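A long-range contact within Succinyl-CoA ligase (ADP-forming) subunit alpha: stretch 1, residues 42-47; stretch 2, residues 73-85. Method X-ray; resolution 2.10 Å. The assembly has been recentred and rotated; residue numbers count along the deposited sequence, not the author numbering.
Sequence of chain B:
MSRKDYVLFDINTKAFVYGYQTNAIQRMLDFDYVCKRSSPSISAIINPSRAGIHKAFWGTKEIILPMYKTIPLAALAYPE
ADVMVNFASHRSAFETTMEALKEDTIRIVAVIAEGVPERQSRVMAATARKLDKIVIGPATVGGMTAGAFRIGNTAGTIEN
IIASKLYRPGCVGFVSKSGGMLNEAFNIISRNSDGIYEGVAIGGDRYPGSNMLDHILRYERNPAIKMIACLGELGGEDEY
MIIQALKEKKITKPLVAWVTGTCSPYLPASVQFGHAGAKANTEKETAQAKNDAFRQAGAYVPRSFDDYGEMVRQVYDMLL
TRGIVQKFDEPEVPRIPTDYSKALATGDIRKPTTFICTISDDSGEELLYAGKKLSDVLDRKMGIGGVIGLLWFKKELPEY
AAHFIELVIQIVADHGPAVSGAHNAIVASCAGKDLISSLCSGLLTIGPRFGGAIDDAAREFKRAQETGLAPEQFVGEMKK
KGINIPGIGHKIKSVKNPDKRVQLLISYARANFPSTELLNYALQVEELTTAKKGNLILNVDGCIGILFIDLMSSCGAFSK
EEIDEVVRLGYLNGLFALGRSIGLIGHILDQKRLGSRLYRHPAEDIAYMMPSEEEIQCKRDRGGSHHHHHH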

# COMPACT_ATOMS: atom_id res chain seq x y z
N ILE B 42 8.43 29.12 32.58
CA ILE B 42 8.98 29.01 31.24
C ILE B 42 7.95 29.49 30.22
O ILE B 42 6.88 28.90 30.11
CB ILE B 42 9.42 27.56 30.92
CG1 ILE B 42 10.51 27.06 31.91
CG2 ILE B 42 9.83 27.40 29.45
CD1 ILE B 42 10.76 25.51 31.85
N SER B 43 8.30 30.54 29.46
CA SER B 43 7.46 31.08 28.40
C SER B 43 7.71 30.26 27.12
O SER B 43 6.75 29.91 26.43
CB SER B 43 7.78 32.55 28.16
OG SER B 43 7.31 33.37 29.22
N ALA B 44 9.00 29.96 26.80
CA ALA B 44 9.35 29.19 25.59
C ALA B 44 10.67 28.45 25.71
O ALA B 44 11.52 28.77 26.56
CB ALA B 44 9.38 30.11 24.36
N ILE B 45 10.87 27.49 24.81
CA ILE B 45 12.11 26.75 24.67
C ILE B 45 12.75 27.27 23.40
O ILE B 45 12.05 27.55 22.42
CB ILE B 45 11.86 25.23 24.62
CG1 ILE B 45 11.15 24.76 25.90
CG2 ILE B 45 13.16 24.45 24.40
CD1 ILE B 45 10.10 23.79 25.62
N ILE B 46 14.08 27.41 23.39
CA ILE B 46 14.77 27.80 22.18
C ILE B 46 15.54 26.55 21.73
O ILE B 46 16.38 26.04 22.46
CB ILE B 46 15.64 29.10 22.33
CG1 ILE B 46 14.79 30.25 22.94
CG2 ILE B 46 16.21 29.52 20.97
CD1 ILE B 46 15.57 31.35 23.57
N ASN B 47 15.13 25.98 20.60
CA ASN B 47 15.71 24.78 20.03
C ASN B 47 16.30 25.13 18.66
O ASN B 47 15.55 25.34 17.69
CB ASN B 47 14.67 23.66 19.95
CG ASN B 47 15.22 22.30 19.55
OD1 ASN B 47 16.36 22.15 19.11
ND2 ASN B 47 14.40 21.29 19.66
N LEU B 73 13.42 35.56 17.86
CA LEU B 73 12.04 35.17 17.56
C LEU B 73 11.25 34.88 18.83
O LEU B 73 10.09 35.30 18.94
CB LEU B 73 11.97 33.98 16.60
CG LEU B 73 12.16 34.29 15.12
CD1 LEU B 73 12.44 33.03 14.34
CD2 LEU B 73 10.95 34.99 14.53
N ALA B 74 11.89 34.22 19.81
CA ALA B 74 11.27 33.91 21.10
C ALA B 74 11.04 35.19 21.88
O ALA B 74 9.95 35.39 22.40
CB ALA B 74 12.14 32.95 21.90
N ALA B 75 12.07 36.08 21.93
CA ALA B 75 12.01 37.35 22.66
C ALA B 75 10.87 38.24 22.16
O ALA B 75 10.13 38.79 22.98
CB ALA B 75 13.35 38.07 22.58
N LEU B 76 10.69 38.31 20.84
CA LEU B 76 9.60 39.07 20.21
C LEU B 76 8.22 38.46 20.54
O LEU B 76 7.26 39.21 20.74
CB LEU B 76 9.82 39.16 18.69
CG LEU B 76 9.06 40.29 18.00
CD1 LEU B 76 9.85 41.59 18.06
CD2 LEU B 76 8.74 39.94 16.57
N ALA B 77 8.12 37.12 20.62
CA ALA B 77 6.85 36.47 20.97
C ALA B 77 6.55 36.58 22.49
O ALA B 77 5.41 36.83 22.87
CB ALA B 77 6.87 35.02 20.54
N TYR B 78 7.58 36.43 23.34
CA TYR B 78 7.42 36.50 24.80
C TYR B 78 8.29 37.60 25.41
O TYR B 78 9.29 37.28 26.06
CB TYR B 78 7.63 35.11 25.45
CG TYR B 78 6.60 34.09 25.01
CD1 TYR B 78 5.36 34.00 25.64
CD2 TYR B 78 6.81 33.32 23.87
CE1 TYR B 78 4.37 33.14 25.18
CE2 TYR B 78 5.81 32.47 23.38
CZ TYR B 78 4.61 32.36 24.05
OH TYR B 78 3.63 31.51 23.58
N PRO B 79 7.93 38.92 25.23
CA PRO B 79 8.76 39.99 25.82
C PRO B 79 8.79 40.00 27.34
O PRO B 79 9.71 40.58 27.91
CB PRO B 79 8.14 41.28 25.25
CG PRO B 79 6.80 40.92 24.82
CD PRO B 79 6.80 39.47 24.46
N GLU B 80 7.81 39.35 27.99
CA GLU B 80 7.72 39.27 29.45
C GLU B 80 8.82 38.39 30.06
O GLU B 80 9.06 38.48 31.26
CB GLU B 80 6.32 38.76 29.87
CG GLU B 80 6.03 37.31 29.50
CD GLU B 80 5.24 37.10 28.22
OE1 GLU B 80 4.46 36.13 28.17
OE2 GLU B 80 5.41 37.90 27.27
N ALA B 81 9.43 37.51 29.26
CA ALA B 81 10.49 36.61 29.72
C ALA B 81 11.82 37.40 29.76
O ALA B 81 12.29 37.87 28.72
CB ALA B 81 10.59 35.41 28.78
N ASP B 82 12.36 37.61 30.96
CA ASP B 82 13.59 38.40 31.16
C ASP B 82 14.81 37.54 31.58
O ASP B 82 15.91 38.07 31.79
CB ASP B 82 13.34 39.56 32.15
CG ASP B 82 13.32 39.17 33.62
OD1 ASP B 82 12.73 38.10 33.95
OD2 ASP B 82 13.86 39.94 34.45
N VAL B 83 14.61 36.22 31.69
CA VAL B 83 15.64 35.27 32.04
C VAL B 83 15.87 34.27 30.90
O VAL B 83 14.89 33.78 30.35
CB VAL B 83 15.29 34.53 33.36
CG1 VAL B 83 16.34 33.47 33.70
CG2 VAL B 83 15.12 35.50 34.51
N MET B 84 17.15 33.95 30.59
CA MET B 84 17.47 32.85 29.69
C MET B 84 18.35 31.83 30.42
O MET B 84 19.41 32.19 30.95
CB MET B 84 18.13 33.28 28.37
CG MET B 84 18.28 32.09 27.41
SD MET B 84 18.86 32.50 25.76
CE MET B 84 20.63 32.14 25.90
N VAL B 85 17.91 30.54 30.45
CA VAL B 85 18.66 29.41 31.01
C VAL B 85 19.33 28.80 29.81
O VAL B 85 18.65 28.23 28.95
CB VAL B 85 17.75 28.42 31.80
CG1 VAL B 85 18.58 27.28 32.39
CG2 VAL B 85 16.95 29.14 32.89
O HOH W 1 4.43 32.92 29.03

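Contact between residues 42-47 and residues 73-85 of the alpha subunit, two stretches of one chain that together bury 293 Å² against each other. No direct hydrogen bond joins them; the contact rests on apolar packing, on the ring of Tyr 78 and on one bridging water.

Apolar side chains make one part of the contact. Along the strand 44-46 the side chains alternate: Ala 44 and Ile 46 point their CA-to-CB bonds toward the second stretch, whereas Ile 45 points away and makes no contact with it. Ile 46 (chi1 m, chi2 t) reaches two separate elements. Its CG1 lies 3.9 Å from CB of Ala 74, in the helix that ends at Ala 77, and its CD1 lies 4.1 Å from SD of Met 84, in the strand that follows the turn. One isoleucine thus touches both the helix and the strand. Nearby, CA of Ala 74 lies 6.8 Å from CA of Ala 44, and the CA-to-CB bonds of both residues point toward the opposing stretch. Met 84 sets its CA-to-CB bond sideways and extends with chi1 and chi2 both t, bringing its sulfur to the isoleucine methyl.

The ring of Tyr 78 makes a second part. Tyr 78 is the first residue to leave helical phi/psi, although its N still donates to O of Ala 74 (N to O, 2.8 Å). With chi1 m, its ring is laid against the corner of the first stretch. CB of Ser 43 approaches CG of Tyr 78 to 3.7 Å, and the carbonyl O of Ser 43 lies over one face of the ring. CB of Ala 44 meets the same ring obliquely, 4.1 Å from CD2 of Tyr 78. Ser 43, where the chain turns its corner, has the largest area covered by the other stretch, 80 Å².

The polar link runs through a water beside the turn. A type I turn from Tyr 78 to Ala 81, closed by Ala 81 N to Tyr 78 O at 3.2 Å, carries the chain back past Ser 43. OG of Ser 43 lies 3.9 Å from CB of Ala 81, a van der Waals contact that is packing and not part of the water bridge. At 4.1 Å, OG of Ser 43 and OE1 of Glu 80 are too far apart to bond directly, and water 1 links them: it is hydrogen-bonded to OG of Ser 43 at 2.9 Å and donates a weak hydrogen bond to OE1 of Glu 80 at 3.3 Å. The CA-to-CB bond of Glu 80 points sideways, but the end of its side chain comes nearer, and it is there that OE1 of Glu 80 accepts the water's weak bond.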